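Local coordinates for gamma-glutamyltranspeptidase (Klebsiella pneumoniae subsp. pneumoniae, PDB 5HFT), which converts oxamate to oxalate in the uric acid degradation pathway and belongs to the gamma-glutamyltransferase family, at residues Val151-Glu163 with Gly213-Ser225. Sequence-based numbering, arbitrary orientation.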
ATOM      1  N   VAL A 151       4.597  21.825  -1.229  1.00 46.72           N
ATOM      2  CA  VAL A 151       5.201  20.501  -1.399  1.00 49.20           C
ATOM      3  C   VAL A 151       6.454  20.352  -0.535  1.00 43.83           C
ATOM      4  O   VAL A 151       6.651  19.321   0.124  1.00 39.87           O
ATOM      5  CB  VAL A 151       5.501  20.249  -2.893  1.00 53.08           C
ATOM      6  CG1 VAL A 151       6.339  21.385  -3.477  1.00 48.13           C
ATOM      7  CG2 VAL A 151       6.238  18.942  -3.089  1.00 45.02           C
ATOM      8  N   ALA A 152       7.299  21.394  -0.493  1.00 49.58           N
ATOM      9  CA  ALA A 152       8.523  21.369   0.310  1.00 48.79           C
ATOM     10  C   ALA A 152       8.230  21.093   1.775  1.00 42.90           C
ATOM     11  O   ALA A 152       9.111  20.627   2.506  1.00 51.24           O
ATOM     12  CB  ALA A 152       9.289  22.688   0.162  1.00 44.78           C
ATOM     13  N   ARG A 153       7.022  21.406   2.223  1.00 43.79           N
ATOM     14  CA  ARG A 153       6.603  21.043   3.569  1.00 47.61           C
ATOM     15  C   ARG A 153       6.238  19.561   3.655  1.00 46.58           C
ATOM     16  O   ARG A 153       6.619  18.887   4.622  1.00 46.91           O
ATOM     17  CB  ARG A 153       5.424  21.918   4.003  1.00 41.48           C
ATOM     18  CG  ARG A 153       4.934  21.607   5.388  1.00 43.84           C
ATOM     19  CD  ARG A 153       6.043  21.806   6.396  1.00 42.58           C
ATOM     20  NE  ARG A 153       5.780  21.089   7.640  1.00 46.37           N
ATOM     21  CZ  ARG A 153       6.195  19.847   7.879  1.00 49.05           C
ATOM     22  NH1 ARG A 153       6.890  19.198   6.956  1.00 45.21           N
ATOM     23  NH2 ARG A 153       5.928  19.249   9.037  1.00 47.79           N
ATOM     24  N   LEU A 154       5.543  19.020   2.640  1.00 39.51           N
ATOM     25  CA  LEU A 154       5.107  17.626   2.712  1.00 32.94           C
ATOM     26  C   LEU A 154       6.277  16.639   2.733  1.00 39.68           C
ATOM     27  O   LEU A 154       6.145  15.541   3.286  1.00 36.16           O
ATOM     28  CB  LEU A 154       4.185  17.314   1.544  1.00 37.81           C
ATOM     29  CG  LEU A 154       2.972  18.224   1.352  1.00 42.70           C
ATOM     30  CD1 LEU A 154       2.093  17.641   0.265  1.00 41.71           C
ATOM     31  CD2 LEU A 154       2.179  18.409   2.644  1.00 40.02           C
ATOM     32  N   LEU A 155       7.413  16.987   2.118  1.00 41.53           N
ATOM     33  CA  LEU A 155       8.583  16.115   2.074  1.00 41.92           C
ATOM     34  C   LEU A 155       9.617  16.440   3.135  1.00 37.04           C
ATOM     35  O   LEU A 155      10.638  15.758   3.203  1.00 36.72           O
ATOM     36  CB  LEU A 155       9.266  16.184   0.710  1.00 41.15           C
ATOM     37  CG  LEU A 155       8.369  15.933  -0.481  1.00 39.12           C
ATOM     38  CD1 LEU A 155       9.184  16.219  -1.732  1.00 33.00           C
ATOM     39  CD2 LEU A 155       7.848  14.517  -0.418  1.00 37.23           C
ATOM     40  N   ALA A 156       9.388  17.471   3.943  1.00 38.33           N
ATOM     41  CA  ALA A 156      10.417  17.932   4.863  1.00 38.75           C
ATOM     42  C   ALA A 156      10.910  16.798   5.758  1.00 40.57           C
ATOM     43  O   ALA A 156      12.124  16.576   5.881  1.00 42.47           O
ATOM     44  CB  ALA A 156       9.897  19.111   5.678  1.00 37.68           C
ATOM     45  N   ASP A 157       9.994  16.086   6.420  1.00 42.33           N
ATOM     46  CA  ASP A 157      10.443  15.014   7.307  1.00 40.52           C
ATOM     47  C   ASP A 157      11.184  13.931   6.533  1.00 41.98           C
ATOM     48  O   ASP A 157      12.225  13.445   6.988  1.00 44.34           O
ATOM     49  CB  ASP A 157       9.274  14.379   8.049  1.00 36.97           C
ATOM     50  CG  ASP A 157       8.511  15.352   8.880  1.00 39.13           C
ATOM     51  OD1 ASP A 157       8.806  16.560   8.830  1.00 46.93           O
ATOM     52  OD2 ASP A 157       7.615  14.890   9.608  1.00 43.42           O
ATOM     53  N   ALA A 158      10.684  13.569   5.344  1.00 38.01           N
ATOM     54  CA  ALA A 158      11.330  12.529   4.540  1.00 39.01           C
ATOM     55  C   ALA A 158      12.765  12.898   4.189  1.00 38.61           C
ATOM     56  O   ALA A 158      13.667  12.052   4.256  1.00 37.36           O
ATOM     57  CB  ALA A 158      10.545  12.283   3.246  1.00 28.20           C
ATOM     58  N   ILE A 159      12.985  14.152   3.795  1.00 32.02           N
ATOM     59  CA  ILE A 159      14.323  14.620   3.459  1.00 38.11           C
ATOM     60  C   ILE A 159      15.267  14.476   4.650  1.00 40.21           C
ATOM     61  O   ILE A 159      16.324  13.841   4.555  1.00 41.88           O
ATOM     62  CB  ILE A 159      14.251  16.072   2.961  1.00 39.71           C
ATOM     63  CG1 ILE A 159      13.696  16.096   1.535  1.00 35.67           C
ATOM     64  CG2 ILE A 159      15.616  16.741   3.081  1.00 36.52           C
ATOM     65  CD1 ILE A 159      13.310  17.449   1.060  1.00 36.14           C
ATOM     66  N   GLY A 160      14.888  15.053   5.792  1.00 41.27           N
ATOM     67  CA  GLY A 160      15.754  15.069   6.962  1.00 36.23           C
ATOM     68  C   GLY A 160      16.076  13.697   7.520  1.00 37.91           C
ATOM     69  O   GLY A 160      17.164  13.490   8.063  1.00 42.47           O
ATOM     70  N   TYR A 161      15.143  12.750   7.425  1.00 34.56           N
ATOM     71  CA  TYR A 161      15.438  11.398   7.884  1.00 35.95           C
ATOM     72  C   TYR A 161      16.415  10.695   6.950  1.00 39.30           C
ATOM     73  O   TYR A 161      17.051   9.719   7.361  1.00 37.83           O
ATOM     74  CB  TYR A 161      14.155  10.561   8.000  1.00 36.21           C
ATOM     75  CG  TYR A 161      13.252  10.918   9.163  1.00 36.59           C
ATOM     76  CD1 TYR A 161      13.732  10.943  10.466  1.00 40.35           C
ATOM     77  CD2 TYR A 161      11.917  11.228   8.950  1.00 36.25           C
ATOM     78  CE1 TYR A 161      12.904  11.274  11.533  1.00 36.64           C
ATOM     79  CE2 TYR A 161      11.079  11.548   9.987  1.00 37.40           C
ATOM     80  CZ  TYR A 161      11.573  11.577  11.283  1.00 43.59           C
ATOM     81  OH  TYR A 161      10.727  11.916  12.319  1.00 35.04           O
ATOM     82  N   ALA A 162      16.520  11.156   5.698  1.00 37.74           N
ATOM     83  CA  ALA A 162      17.473  10.602   4.742  1.00 37.47           C
ATOM     84  C   ALA A 162      18.887  11.125   4.989  1.00 33.08           C
ATOM     85  O   ALA A 162      19.834  10.335   5.060  1.00 26.37           O
ATOM     86  CB  ALA A 162      17.012  10.905   3.310  1.00 32.01           C
ATOM     87  N   GLU A 163      19.039  12.453   5.107  1.00 30.37           N
ATOM     88  CA  GLU A 163      20.346  13.063   5.359  1.00 38.89           C
ATOM     89  C   GLU A 163      20.871  12.721   6.746  1.00 39.37           C
ATOM     90  O   GLU A 163      22.071  12.502   6.942  1.00 38.35           O
ATOM     91  CB  GLU A 163      20.254  14.586   5.260  1.00 43.03           C
ATOM     92  CG  GLU A 163      20.062  15.158   3.889  1.00 48.02           C
ATOM     93  CD  GLU A 163      21.365  15.354   3.129  1.00 51.75           C
ATOM     94  OE1 GLU A 163      22.049  14.351   2.800  1.00 55.78           O
ATOM     95  OE2 GLU A 163      21.701  16.526   2.851  1.00 54.26           O
ATOM     96  N   GLY A 213      19.031  13.887  -1.900  1.00 40.62           N
ATOM     97  CA  GLY A 213      19.103  14.706  -3.102  1.00 35.93           C
ATOM     98  C   GLY A 213      17.913  14.487  -4.021  1.00 41.76           C
ATOM     99  O   GLY A 213      17.401  15.428  -4.635  1.00 41.66           O
ATOM    100  N   THR A 214      17.462  13.238  -4.138  1.00 37.80           N
ATOM    101  CA  THR A 214      16.257  12.971  -4.912  1.00 41.09           C
ATOM    102  C   THR A 214      15.050  13.685  -4.310  1.00 44.26           C
ATOM    103  O   THR A 214      14.330  14.410  -5.007  1.00 46.78           O
ATOM    104  CB  THR A 214      16.012  11.468  -4.981  1.00 38.31           C
ATOM    105  OG1 THR A 214      17.146  10.833  -5.589  1.00 38.46           O
ATOM    106  CG2 THR A 214      14.755  11.175  -5.786  1.00 35.30           C
ATOM    107  N   LEU A 215      14.818  13.496  -3.007  1.00 40.87           N
ATOM    108  CA  LEU A 215      13.683  14.143  -2.363  1.00 36.30           C
ATOM    109  C   LEU A 215      13.820  15.660  -2.393  1.00 39.94           C
ATOM    110  O   LEU A 215      12.820  16.372  -2.505  1.00 42.47           O
ATOM    111  CB  LEU A 215      13.530  13.628  -0.933  1.00 31.75           C
ATOM    112  CG  LEU A 215      13.012  12.194  -0.778  1.00 31.48           C
ATOM    113  CD1 LEU A 215      13.214  11.677   0.641  1.00 31.90           C
ATOM    114  CD2 LEU A 215      11.547  12.099  -1.151  1.00 30.68           C
ATOM    115  N   ARG A 216      15.041  16.179  -2.287  1.00 42.62           N
ATOM    116  CA  ARG A 216      15.222  17.624  -2.407  1.00 41.60           C
ATOM    117  C   ARG A 216      14.917  18.119  -3.814  1.00 46.78           C
ATOM    118  O   ARG A 216      14.436  19.248  -3.971  1.00 48.47           O
ATOM    119  CB  ARG A 216      16.630  18.032  -1.987  1.00 41.69           C
ATOM    120  CG  ARG A 216      16.779  18.163  -0.496  1.00 44.21           C
ATOM    121  CD  ARG A 216      18.020  18.932  -0.154  1.00 43.97           C
ATOM    122  NE  ARG A 216      19.165  18.062  -0.325  1.00 58.59           N
ATOM    123  CZ  ARG A 216      19.819  17.498   0.681  1.00 54.95           C
ATOM    124  NH1 ARG A 216      19.428  17.741   1.932  1.00 46.66           N
ATOM    125  NH2 ARG A 216      20.852  16.696   0.425  1.00 50.75           N
ATOM    126  N   MET A 217      15.213  17.309  -4.844  1.00 45.30           N
ATOM    127  CA  MET A 217      14.809  17.658  -6.206  1.00 44.56           C
ATOM    128  C   MET A 217      13.290  17.709  -6.336  1.00 45.20           C
ATOM    129  O   MET A 217      12.744  18.651  -6.927  1.00 44.94           O
ATOM    130  CB  MET A 217      15.392  16.669  -7.212  1.00 44.90           C
ATOM    131  CG  MET A 217      16.854  16.909  -7.557  1.00 43.04           C
ATOM    132  SD  MET A 217      17.457  15.812  -8.868  1.00 49.36           S
ATOM    133  CE  MET A 217      16.881  16.662 -10.340  1.00 44.50           C
ATOM    134  N   LEU A 218      12.588  16.714  -5.778  1.00 45.73           N
ATOM    135  CA  LEU A 218      11.126  16.722  -5.830  1.00 41.30           C
ATOM    136  C   LEU A 218      10.554  17.981  -5.197  1.00 42.20           C
ATOM    137  O   LEU A 218       9.543  18.511  -5.672  1.00 41.52           O
ATOM    138  CB  LEU A 218      10.557  15.480  -5.150  1.00 33.69           C
ATOM    139  CG  LEU A 218      10.798  14.166  -5.898  1.00 39.17           C
ATOM    140  CD1 LEU A 218      10.161  12.980  -5.186  1.00 28.65           C
ATOM    141  CD2 LEU A 218      10.299  14.276  -7.339  1.00 36.10           C
ATOM    142  N   ALA A 219      11.195  18.481  -4.132  1.00 44.23           N
ATOM    143  CA  ALA A 219      10.681  19.649  -3.419  1.00 42.37           C
ATOM    144  C   ALA A 219      10.927  20.940  -4.195  1.00 43.64           C
ATOM    145  O   ALA A 219      10.115  21.869  -4.128  1.00 46.10           O
ATOM    146  CB  ALA A 219      11.297  19.739  -2.023  1.00 40.06           C
ATOM    147  N   SER A 220      12.059  21.040  -4.900  1.00 43.35           N
ATOM    148  CA  SER A 220      12.353  22.260  -5.648  1.00 39.27           C
ATOM    149  C   SER A 220      11.594  22.286  -6.960  1.00 46.43           C
ATOM    150  O   SER A 220      10.941  23.288  -7.282  1.00 42.30           O
ATOM    151  CB  SER A 220      13.854  22.373  -5.939  1.00 44.30           C
ATOM    152  OG  SER A 220      14.646  22.044  -4.809  1.00 55.45           O
ATOM    153  N   ASP A 221      11.676  21.169  -7.718  1.00 50.62           N
ATOM    154  CA  ASP A 221      11.073  20.988  -9.041  1.00 44.31           C
ATOM    155  C   ASP A 221       9.605  20.597  -9.017  1.00 42.31           C
ATOM    156  O   ASP A 221       8.920  20.839 -10.010  1.00 47.40           O
ATOM    157  CB  ASP A 221      11.796  19.889  -9.835  1.00 52.29           C
ATOM    158  CG  ASP A 221      13.176  20.294 -10.311  1.00 48.72           C
ATOM    159  OD1 ASP A 221      13.386  21.505 -10.523  1.00 51.63           O
ATOM    160  OD2 ASP A 221      14.027  19.390 -10.503  1.00 45.11           O
ATOM    161  N   GLY A 222       9.112  19.976  -7.953  1.00 45.99           N
ATOM    162  CA  GLY A 222       7.747  19.478  -7.969  1.00 42.39           C
ATOM    163  C   GLY A 222       7.671  17.970  -8.162  1.00 43.65           C
ATOM    164  O   GLY A 222       8.533  17.346  -8.795  1.00 44.48           O
ATOM    165  N   LEU A 223       6.620  17.364  -7.594  1.00 40.90           N
ATOM    166  CA  LEU A 223       6.505  15.910  -7.623  1.00 39.35           C
ATOM    167  C   LEU A 223       6.487  15.375  -9.043  1.00 41.07           C
ATOM    168  O   LEU A 223       7.012  14.291  -9.309  1.00 42.24           O
ATOM    169  CB  LEU A 223       5.260  15.432  -6.875  1.00 38.23           C
ATOM    170  CG  LEU A 223       5.042  15.654  -5.371  1.00 47.36           C
ATOM    171  CD1 LEU A 223       6.348  15.498  -4.575  1.00 44.04           C
ATOM    172  CD2 LEU A 223       4.338  16.990  -5.085  1.00 46.52           C
ATOM    173  N   ASP A 224       5.841  16.087  -9.960  1.00 43.05           N
ATOM    174  CA  ASP A 224       5.719  15.524 -11.297  1.00 40.52           C
ATOM    175  C   ASP A 224       7.036  15.537 -12.059  1.00 40.94           C
ATOM    176  O   ASP A 224       7.152  14.834 -13.073  1.00 41.94           O
ATOM    177  CB  ASP A 224       4.608  16.232 -12.081  1.00 33.92           C
ATOM    178  CG  ASP A 224       3.967  15.315 -13.106  1.00 39.29           C
ATOM    179  OD1 ASP A 224       3.581  14.185 -12.723  1.00 35.89           O
ATOM    180  OD2 ASP A 224       3.838  15.714 -14.290  1.00 42.32           O
ATOM    181  N   SER A 225       8.037  16.292 -11.593  1.00 45.68           N
ATOM    182  CA  SER A 225       9.346  16.265 -12.243  1.00 37.62           C
ATOM    183  C   SER A 225       9.942  14.868 -12.262  1.00 38.00           C
ATOM    184  O   SER A 225      10.843  14.600 -13.057  1.00 47.10           O
ATOM    185  CB  SER A 225      10.293  17.241 -11.549  1.00 40.69           C
ATOM    186  OG  SER A 225      10.740  16.742 -10.303  1.00 42.76           O
TER
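Bends in two long side chains, at chi2 of E163 (-85°) and at chi3 of R216, bring the carboxylate of one to the guanidinium edge of the other. The resulting salt bridge runs through a single oxygen: OE2 of E163 accepts from NH1 of R216 at 2.7 Å and, in a weak bond, from NH2. OE2 lies near the guanidinium plane, yet NH1 meets it from above the carboxylate plane, and the two planes are 67° apart; this is therefore not the coplanar, two-oxygen pairing of a bidentate bridge.

The rest of the interface is apolar. I159 lies against L215 with CG1 3.5 Å from CB of L215, the two side chains running alongside each other in opposite senses, while CD1 and CG2 of I159 both lie against the same side of CG of R216. CD1 of L155 packs on CB of L218 at 3.8 Å, the side chains crossing near a right angle, and also reaches CB of A219 and CD1 of L223. Small residues permit the nearest backbone approach, 4.6 Å between CA of A152 and CA of A219. Beyond the helix end at G222, which has positive phi, L223, in the type I turn from G222 to S225, puts its CD2 3.4 Å from CG2 of V151.

V151 and A152 belong to the short helix 151-154, and L155 sits at the break before 156-163. Helices 156-163 and 213-221 pack nearly antiparallel, at 156°, with a closest axis approach of 9.1 Å. L155 and A158 also touch A65 on helix 56-70, L223 rests on L138 of helix 130-144, and M217 carries helix 213-221 onto helix 230-242; near E163, A162 shares backbone hydrogen bonding with Q208, just past strand 205-206.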